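Local coordinates for peptidase S8 and S53, subtilisin, kexin, sedolisin (Mycobacterium smegmatis, PDB 4KG7), which belongs to the ESX-3 type VII secretion system as the mycosin MycP3, a subtilisin-fold protease that probably cleaves proteins with a charge-relay serine, at residues T275-P279 against S360-G364; L331-F336 against A372-W376; L348-G354 against A365-D369. Residue numbers count along the deposited sequence, not the author numbering.

Interaction 1 (T275-P279 against S360-G364); sequences TMAGP and SNLIG
Two loops of the subtilisin fold meet here. In the first, 275-278 is extended (phi -70 to -163, psi 123 to 162) and the chain turns at Pro279 (phi/psi -74/-7) before strand 281-286. The second, 360-364, is a compact turn between helices 341-350 and 370-375. The turn is closed on itself: Ser360 N to Gly364 O (2.9 Å) and Gly364 N to Ser360 O (2.8 Å), with Ser360 OG accepting from Leu362 N (2.9 Å) and Ile363 N (3.0 Å) in an ST turn and ST motif. The CA atoms of Ala277 and Leu362 pair at 4.6 Å, those of Gly278 and Asn361 at 4.9 Å.

Asn361 loses the most surface. Asn361 O accepts the one direct hydrogen bond, from Gly278 N (2.9 Å), and a CA-H...O contact from Ala277 CA (3.1 Å). With chi1 m, its amide reaches over Pro279, OD1 lying 3.7 Å from Pro279 CA, while ND2 bonds to the carbonyl of Arg241.

Leu362 (m, t) lays CD2 against Ala277 CB at 3.7 Å and Thr275 CG2 at 3.9 Å. Thr275, about 10 Å from the predicted catalytic Ser319 between side chains, points CB toward the turn with chi1 t; its OG1 is also bonded to Ala264 N. A single water bridges the Thr275 hydroxyl and two backbone carbonyls: it accepts from Thr275 OG1 (2.7 Å) and donates to Met276 O and Leu362 O, both at 2.8 Å.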
loop_
_atom_site.group_PDB
_atom_site.type_symbol
_atom_site.label_atom_id
_atom_site.label_comp_id
_atom_site.label_asym_id
_atom_site.label_seq_id
_atom_site.Cartn_x
_atom_site.Cartn_y
_atom_site.Cartn_z
ATOM N N THR A 275 -2.846 -10.549 -9.561
ATOM C CA THR A 275 -2.788 -10.410 -8.103
ATOM C C THR A 275 -2.072 -11.614 -7.493
ATOM O O THR A 275 -2.376 -12.759 -7.844
ATOM C CB THR A 275 -4.165 -10.082 -7.489
ATOM O OG1 THR A 275 -3.995 -9.361 -6.253
ATOM C CG2 THR A 275 -5.003 -11.308 -7.262
ATOM N N MET A 276 -1.137 -11.362 -6.581
ATOM C CA MET A 276 -0.304 -12.458 -6.037
ATOM C C MET A 276 -1.060 -13.229 -4.966
ATOM O O MET A 276 -1.405 -12.653 -3.928
ATOM C CB MET A 276 0.966 -11.902 -5.430
ATOM C CG MET A 276 1.902 -12.974 -4.897
ATOM S SD MET A 276 3.359 -12.194 -4.188
ATOM C CE MET A 276 3.997 -13.543 -3.218
ATOM N N ALA A 277 -1.217 -14.533 -5.142
ATOM C CA ALA A 277 -1.913 -15.353 -4.159
ATOM C C ALA A 277 -1.022 -15.610 -2.963
ATOM O O ALA A 277 0.147 -15.922 -3.113
ATOM C CB ALA A 277 -2.301 -16.683 -4.749
ATOM N N GLY A 278 -1.595 -15.503 -1.773
ATOM C CA GLY A 278 -0.891 -15.907 -0.569
ATOM C C GLY A 278 -1.873 -16.079 0.572
ATOM O O GLY A 278 -2.971 -15.503 0.541
ATOM N N PRO A 279 -1.463 -16.798 1.619
ATOM C CA PRO A 279 -2.345 -17.134 2.763
ATOM C C PRO A 279 -2.624 -15.961 3.687
ATOM O O PRO A 279 -3.466 -16.081 4.572
ATOM C CB PRO A 279 -1.553 -18.215 3.499
ATOM C CG PRO A 279 -0.143 -17.869 3.208
ATOM C CD PRO A 279 -0.134 -17.421 1.767
ATOM N N SER A 360 -10.250 -16.009 0.394
ATOM C CA SER A 360 -9.554 -16.317 -0.832
ATOM C C SER A 360 -8.085 -15.940 -0.652
ATOM O O SER A 360 -7.788 -14.906 -0.064
ATOM C CB SER A 360 -10.149 -15.431 -1.919
ATOM O OG SER A 360 -9.331 -15.393 -3.075
ATOM N N ASN A 361 -7.169 -16.744 -1.176
ATOM C CA ASN A 361 -5.773 -16.342 -1.178
ATOM C C ASN A 361 -5.472 -15.308 -2.265
ATOM O O ASN A 361 -4.370 -14.762 -2.327
ATOM C CB ASN A 361 -4.856 -17.553 -1.269
ATOM C CG ASN A 361 -4.728 -18.301 0.050
ATOM O OD1 ASN A 361 -5.442 -18.046 1.036
ATOM N ND2 ASN A 361 -3.778 -19.223 0.085
ATOM N N LEU A 362 -6.447 -15.051 -3.139
ATOM C CA LEU A 362 -6.300 -13.966 -4.116
ATOM C C LEU A 362 -6.823 -12.634 -3.567
ATOM O O LEU A 362 -6.188 -11.609 -3.695
ATOM C CB LEU A 362 -7.017 -14.329 -5.423
ATOM C CG LEU A 362 -6.466 -15.516 -6.195
ATOM C CD1 LEU A 362 -7.483 -15.869 -7.280
ATOM C CD2 LEU A 362 -5.089 -15.224 -6.775
ATOM N N ILE A 363 -8.004 -12.659 -2.966
ATOM C CA ILE A 363 -8.699 -11.421 -2.599
ATOM C C ILE A 363 -9.209 -11.383 -1.158
ATOM O O ILE A 363 -9.930 -10.461 -0.774
ATOM C CB ILE A 363 -9.806 -11.058 -3.618
ATOM C CG1 ILE A 363 -10.887 -12.126 -3.636
ATOM C CG2 ILE A 363 -9.190 -10.823 -4.993
ATOM C CD1 ILE A 363 -12.089 -11.744 -4.487
ATOM N N GLY A 364 -8.821 -12.365 -0.342
ATOM C CA GLY A 364 -9.180 -12.332 1.083
ATOM C C GLY A 364 -10.685 -12.403 1.232
ATOM O O GLY A 364 -11.323 -13.286 0.645
HETATM O O HOH W 1 -3.555 -10.831 -4.081
#

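Interaction 2 (L331-F336 against A372-W376); sequences LVRSKF and AALTW
Here the C-terminal turns of two helices pack together in the subtilisin fold: the end of the long helix 318-335, which carries the predicted catalytic Ser319 at its other end, and the end of the short helix 370-375. Both segments are helical up to Lys335 and Thr375, and Phe336 and Trp376 are the first residues to leave helical angles. The backbones come closest at Val332 and Leu374, with CA atoms 5.9 Å apart, and Leu374 (m, t) lays its CD2 against Leu331, Val332 and Lys335, and loses far more surface than any other residue here.

Leu331, whose CB points toward the partner, meets it first: its carbonyl O lies 3.6 Å from Leu374 CD2, and its CB 4.2 Å from the same methyl. One residue on, Val332 (chi1 t) has CA 3.8 Å and CG2 4.0 Å from Leu374 CD2, and CG2 also rests 3.9 Å from Ala373 CB; its other neighbours include Val344 and Leu348 of helix 341-350. Arg333 turns away, making a salt bridge with Asp207.

Lys335 comes back to the interface in a fully extended chain, all four chi angles t. CB covers Leu374 CD2 at 3.9 Å, and NZ donates to Leu374 O at 2.7 Å, with a weak second bond to His61. Phe336 (chi1 m) closes the walk. Its ring has a cation-pi partner in Arg347, whose NH1 also bonds to Ala373 O, so the carbonyls at this helix end are met by positive charge. The ring's edge faces Leu374 O, with CZ at 3.4 Å.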
loop_
_atom_site.group_PDB
_atom_site.type_symbol
_atom_site.label_atom_id
_atom_site.label_comp_id
_atom_site.label_asym_id
_atom_site.label_seq_id
_atom_site.Cartn_x
_atom_site.Cartn_y
_atom_site.Cartn_z
ATOM N N LEU A 331 -11.827 6.726 6.178
ATOM C CA LEU A 331 -13.263 7.045 6.305
ATOM C C LEU A 331 -13.830 6.425 7.580
ATOM O O LEU A 331 -14.574 7.064 8.344
ATOM C CB LEU A 331 -14.056 6.554 5.098
ATOM C CG LEU A 331 -13.732 7.223 3.767
ATOM C CD1 LEU A 331 -14.756 6.788 2.708
ATOM C CD2 LEU A 331 -13.599 8.739 3.847
ATOM N N VAL A 332 -13.521 5.155 7.781
ATOM C CA VAL A 332 -14.082 4.387 8.900
ATOM C C VAL A 332 -13.581 4.960 10.227
ATOM O O VAL A 332 -14.348 5.114 11.166
ATOM C CB VAL A 332 -13.759 2.880 8.762
ATOM C CG1 VAL A 332 -14.080 2.126 10.045
ATOM C CG2 VAL A 332 -14.547 2.289 7.595
ATOM N N ARG A 333 -12.281 5.263 10.316
ATOM C CA ARG A 333 -11.755 5.813 11.571
ATOM C C ARG A 333 -12.272 7.199 11.881
ATOM O O ARG A 333 -12.401 7.541 13.062
ATOM C CB ARG A 333 -10.227 5.800 11.596
ATOM C CG ARG A 333 -9.618 4.436 11.346
ATOM C CD ARG A 333 -8.289 4.305 12.049
ATOM N NE ARG A 333 -8.479 3.970 13.455
ATOM C CZ ARG A 333 -7.497 3.557 14.253
ATOM N NH1 ARG A 333 -6.245 3.555 13.831
ATOM N NH2 ARG A 333 -7.762 3.203 15.491
ATOM N N SER A 334 -12.596 7.992 10.862
ATOM C CA SER A 334 -13.191 9.296 11.086
ATOM C C SER A 334 -14.617 9.161 11.613
ATOM O O SER A 334 -15.000 9.864 12.534
ATOM C CB SER A 334 -13.185 10.118 9.799
ATOM O OG SER A 334 -13.780 11.386 9.966
ATOM N N LYS A 335 -15.396 8.271 11.025
ATOM C CA LYS A 335 -16.786 8.087 11.444
ATOM C C LYS A 335 -16.881 7.437 12.812
ATOM O O LYS A 335 -17.756 7.804 13.626
ATOM C CB LYS A 335 -17.585 7.276 10.431
ATOM C CG LYS A 335 -19.004 7.083 10.929
ATOM C CD LYS A 335 -20.006 6.687 9.884
ATOM C CE LYS A 335 -21.360 6.542 10.542
ATOM N NZ LYS A 335 -22.340 5.844 9.677
ATOM N N PHE A 336 -15.970 6.496 13.069
ATOM C CA PHE A 336 -15.973 5.744 14.322
ATOM C C PHE A 336 -14.608 5.909 14.991
ATOM O O PHE A 336 -13.784 4.997 14.996
ATOM C CB PHE A 336 -16.249 4.275 14.052
ATOM C CG PHE A 336 -17.539 4.005 13.344
ATOM C CD1 PHE A 336 -18.744 4.114 13.997
ATOM C CD2 PHE A 336 -17.534 3.589 12.030
ATOM C CE1 PHE A 336 -19.936 3.864 13.320
ATOM C CE2 PHE A 336 -18.705 3.307 11.367
ATOM C CZ PHE A 336 -19.903 3.436 12.010
ATOM N N ALA A 372 -20.973 -0.293 3.328
ATOM C CA ALA A 372 -21.273 -1.355 4.300
ATOM C C ALA A 372 -20.400 -1.191 5.545
ATOM O O ALA A 372 -20.871 -1.331 6.674
ATOM C CB ALA A 372 -21.064 -2.710 3.680
ATOM N N ALA A 373 -19.118 -0.885 5.339
ATOM C CA ALA A 373 -18.201 -0.690 6.471
ATOM C C ALA A 373 -18.608 0.495 7.338
ATOM O O ALA A 373 -18.450 0.483 8.573
ATOM C CB ALA A 373 -16.771 -0.536 5.978
ATOM N N LEU A 374 -19.171 1.513 6.702
ATOM C CA LEU A 374 -19.544 2.719 7.393
ATOM C C LEU A 374 -20.892 2.623 8.070
ATOM O O LEU A 374 -21.210 3.467 8.883
ATOM C CB LEU A 374 -19.511 3.907 6.421
ATOM C CG LEU A 374 -18.072 4.316 6.057
ATOM C CD1 LEU A 374 -18.054 5.111 4.766
ATOM C CD2 LEU A 374 -17.384 5.100 7.164
ATOM N N THR A 375 -21.684 1.605 7.749
ATOM C CA THR A 375 -23.026 1.492 8.320
ATOM C C THR A 375 -23.293 0.224 9.138
ATOM O O THR A 375 -24.357 0.094 9.759
ATOM C CB THR A 375 -24.069 1.581 7.206
ATOM O OG1 THR A 375 -23.847 0.540 6.263
ATOM C CG2 THR A 375 -23.985 2.916 6.502
ATOM N N TRP A 376 -22.357 -0.713 9.140
ATOM C CA TRP A 376 -22.523 -1.967 9.868
ATOM C C TRP A 376 -22.644 -1.745 11.377
ATOM O O TRP A 376 -21.977 -0.882 11.946
ATOM C CB TRP A 376 -21.338 -2.886 9.562
ATOM C CG TRP A 376 -21.379 -4.228 10.237
ATOM C CD1 TRP A 376 -22.242 -5.258 9.981
ATOM C CD2 TRP A 376 -20.486 -4.693 11.257
ATOM N NE1 TRP A 376 -21.950 -6.335 10.795
ATOM C CE2 TRP A 376 -20.879 -6.012 11.589
ATOM C CE3 TRP A 376 -19.398 -4.118 11.930
ATOM C CZ2 TRP A 376 -20.221 -6.768 12.567
ATOM C CZ3 TRP A 376 -18.733 -4.869 12.894
ATOM C CH2 TRP A 376 -19.152 -6.183 13.207
#

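Interaction 3 (L348-G354 against A365-D369); sequences LTTTAQG and AGMVD
Gln353 N donates to Met367 O at 2.9 Å (158°), the best direct bond between the two segments, and Gly354 N adds a weak one to Ala365 O (2.8 Å, 127°). In this part of the subtilisin fold, 348-354 runs out of helix 341-350 and meets the returning loop, with CA atoms of Ala352 and Val368, and of Gly354 and Gly366, each 4.5 Å apart. Two waters extend the join. One donates to Leu348 O and Thr351 OG1 and accepts from Asp369 N, each at 2.8 Å; the other links Thr351 O to Asp369 OD2, both at 2.7 Å. Thr351 OG1 also bonds to Arg347 O, and Asp369 OD1 N-caps helix 370-375.

Gln353 (m, t) extends its side chain along Met367 (t, t, p), with Gln353 OE1 3.0 Å from Met367 CE. Gly366 (phi/psi 98/-173) has to be glycine: a CB would jam against the carbonyl O of Ala365 and clash with Gly354 N. Ala352 CB packs on Ala365 CB (4.0 Å), and Leu348 CD2 touches Val368 CG2 at 4.2 Å over Ile283. Backbone groups and water thus carry most of the polar joining, while small Ala352 and Ala365 let the chains lie close.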
loop_
_atom_site.group_PDB
_atom_site.type_symbol
_atom_site.label_atom_id
_atom_site.label_comp_id
_atom_site.label_asym_id
_atom_site.label_seq_id
_atom_site.Cartn_x
_atom_site.Cartn_y
_atom_site.Cartn_z
ATOM N N LEU A 348 -13.714 -3.759 8.215
ATOM C CA LEU A 348 -13.428 -3.746 6.789
ATOM C C LEU A 348 -13.604 -5.134 6.208
ATOM O O LEU A 348 -14.193 -5.310 5.119
ATOM C CB LEU A 348 -12.012 -3.249 6.565
ATOM C CG LEU A 348 -11.783 -1.758 6.846
ATOM C CD1 LEU A 348 -10.317 -1.436 6.756
ATOM C CD2 LEU A 348 -12.570 -0.877 5.890
ATOM N N THR A 349 -13.052 -6.139 6.879
ATOM C CA THR A 349 -13.103 -7.488 6.306
ATOM C C THR A 349 -14.489 -8.123 6.440
ATOM O O THR A 349 -14.946 -8.795 5.531
ATOM C CB THR A 349 -12.040 -8.428 6.879
ATOM O OG1 THR A 349 -12.227 -8.558 8.298
ATOM C CG2 THR A 349 -10.650 -7.935 6.598
ATOM N N THR A 350 -15.169 -7.909 7.554
ATOM C CA THR A 350 -16.460 -8.587 7.763
ATOM C C THR A 350 -17.546 -8.019 6.858
ATOM O O THR A 350 -18.558 -8.687 6.606
ATOM C CB THR A 350 -16.898 -8.494 9.236
ATOM O OG1 THR A 350 -17.173 -7.149 9.580
ATOM C CG2 THR A 350 -15.851 -9.020 10.129
ATOM N N THR A 351 -17.330 -6.814 6.325
ATOM C CA THR A 351 -18.317 -6.177 5.430
ATOM C C THR A 351 -17.914 -6.198 3.958
ATOM O O THR A 351 -18.624 -5.665 3.118
ATOM C CB THR A 351 -18.605 -4.707 5.820
ATOM O OG1 THR A 351 -17.420 -3.901 5.681
ATOM C CG2 THR A 351 -19.117 -4.614 7.251
ATOM N N ALA A 352 -16.799 -6.834 3.647
ATOM C CA ALA A 352 -16.344 -6.905 2.248
ATOM C C ALA A 352 -17.276 -7.837 1.450
ATOM O O ALA A 352 -18.050 -8.622 2.035
ATOM C CB ALA A 352 -14.902 -7.373 2.196
ATOM N N GLN A 353 -17.175 -7.761 0.123
ATOM C CA GLN A 353 -18.179 -8.377 -0.757
ATOM C C GLN A 353 -18.212 -9.880 -0.697
ATOM O O GLN A 353 -19.268 -10.471 -0.917
ATOM C CB GLN A 353 -18.041 -7.840 -2.186
ATOM C CG GLN A 353 -18.380 -6.356 -2.160
ATOM C CD GLN A 353 -18.759 -5.727 -3.480
ATOM O OE1 GLN A 353 -18.575 -6.304 -4.545
ATOM N NE2 GLN A 353 -19.322 -4.520 -3.400
ATOM N N GLY A 354 -17.099 -10.499 -0.327
ATOM C CA GLY A 354 -17.027 -11.952 -0.199
ATOM C C GLY A 354 -16.846 -12.447 1.233
ATOM O O GLY A 354 -16.327 -13.543 1.460
ATOM N N ALA A 365 -11.243 -11.499 2.038
ATOM C CA ALA A 365 -12.690 -11.373 2.207
ATOM C C ALA A 365 -13.392 -10.713 1.013
ATOM O O ALA A 365 -14.609 -10.515 1.033
ATOM C CB ALA A 365 -12.987 -10.618 3.511
ATOM N N GLY A 366 -12.656 -10.396 -0.039
ATOM C CA GLY A 366 -13.255 -9.834 -1.259
ATOM C C GLY A 366 -13.133 -8.330 -1.317
ATOM O O GLY A 366 -12.464 -7.705 -0.468
ATOM N N MET A 367 -13.782 -7.726 -2.312
ATOM C CA MET A 367 -13.666 -6.282 -2.519
ATOM C C MET A 367 -14.240 -5.525 -1.325
ATOM O O MET A 367 -15.351 -5.790 -0.860
ATOM C CB MET A 367 -14.364 -5.812 -3.805
ATOM C CG MET A 367 -14.101 -4.343 -4.163
ATOM S SD MET A 367 -14.767 -4.032 -5.805
ATOM C CE MET A 367 -16.489 -4.466 -5.684
ATOM N N VAL A 368 -13.465 -4.569 -0.843
ATOM C CA VAL A 368 -13.902 -3.682 0.225
ATOM C C VAL A 368 -15.202 -3.012 -0.171
ATOM O O VAL A 368 -15.437 -2.697 -1.356
ATOM C CB VAL A 368 -12.789 -2.644 0.532
ATOM C CG1 VAL A 368 -12.534 -1.688 -0.630
ATOM C CG2 VAL A 368 -13.027 -1.894 1.828
ATOM N N ASP A 369 -16.056 -2.789 0.824
ATOM C CA ASP A 369 -17.375 -2.207 0.594
ATOM C C ASP A 369 -17.520 -1.033 1.553
ATOM O O ASP A 369 -17.962 -1.215 2.695
ATOM C CB ASP A 369 -18.481 -3.242 0.794
ATOM C CG ASP A 369 -19.861 -2.723 0.428
ATOM O OD1 ASP A 369 -20.112 -1.490 0.508
ATOM O OD2 ASP A 369 -20.734 -3.575 0.123
HETATM O O HOH W 2 -15.662 -3.573 3.489
HETATM O O HOH W 3 -20.575 -6.038 1.313
#

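All three contacts join parts of the chain's last hundred or so residues. Interaction 1, buried loop against loop about 15 Å from the chain's centre, has one backbone hydrogen bond and one water for its polar joining, beside Leu362 packing on Ala277 and Thr275. Interaction 3, about 17 Å out and continuous with it at 364-365, is partly buried and relies on backbone and water, between a helix exit and a loop beside strand 281-286. Interaction 2, mostly buried although about 20 Å out, packs helix ends mainly through aliphatic side chains, with a partly exposed lysine on a carbonyl. The end of helix 341-350, at Leu348, and Thr351 just past it touch both its helices. Interactions 1 and 2 do not touch.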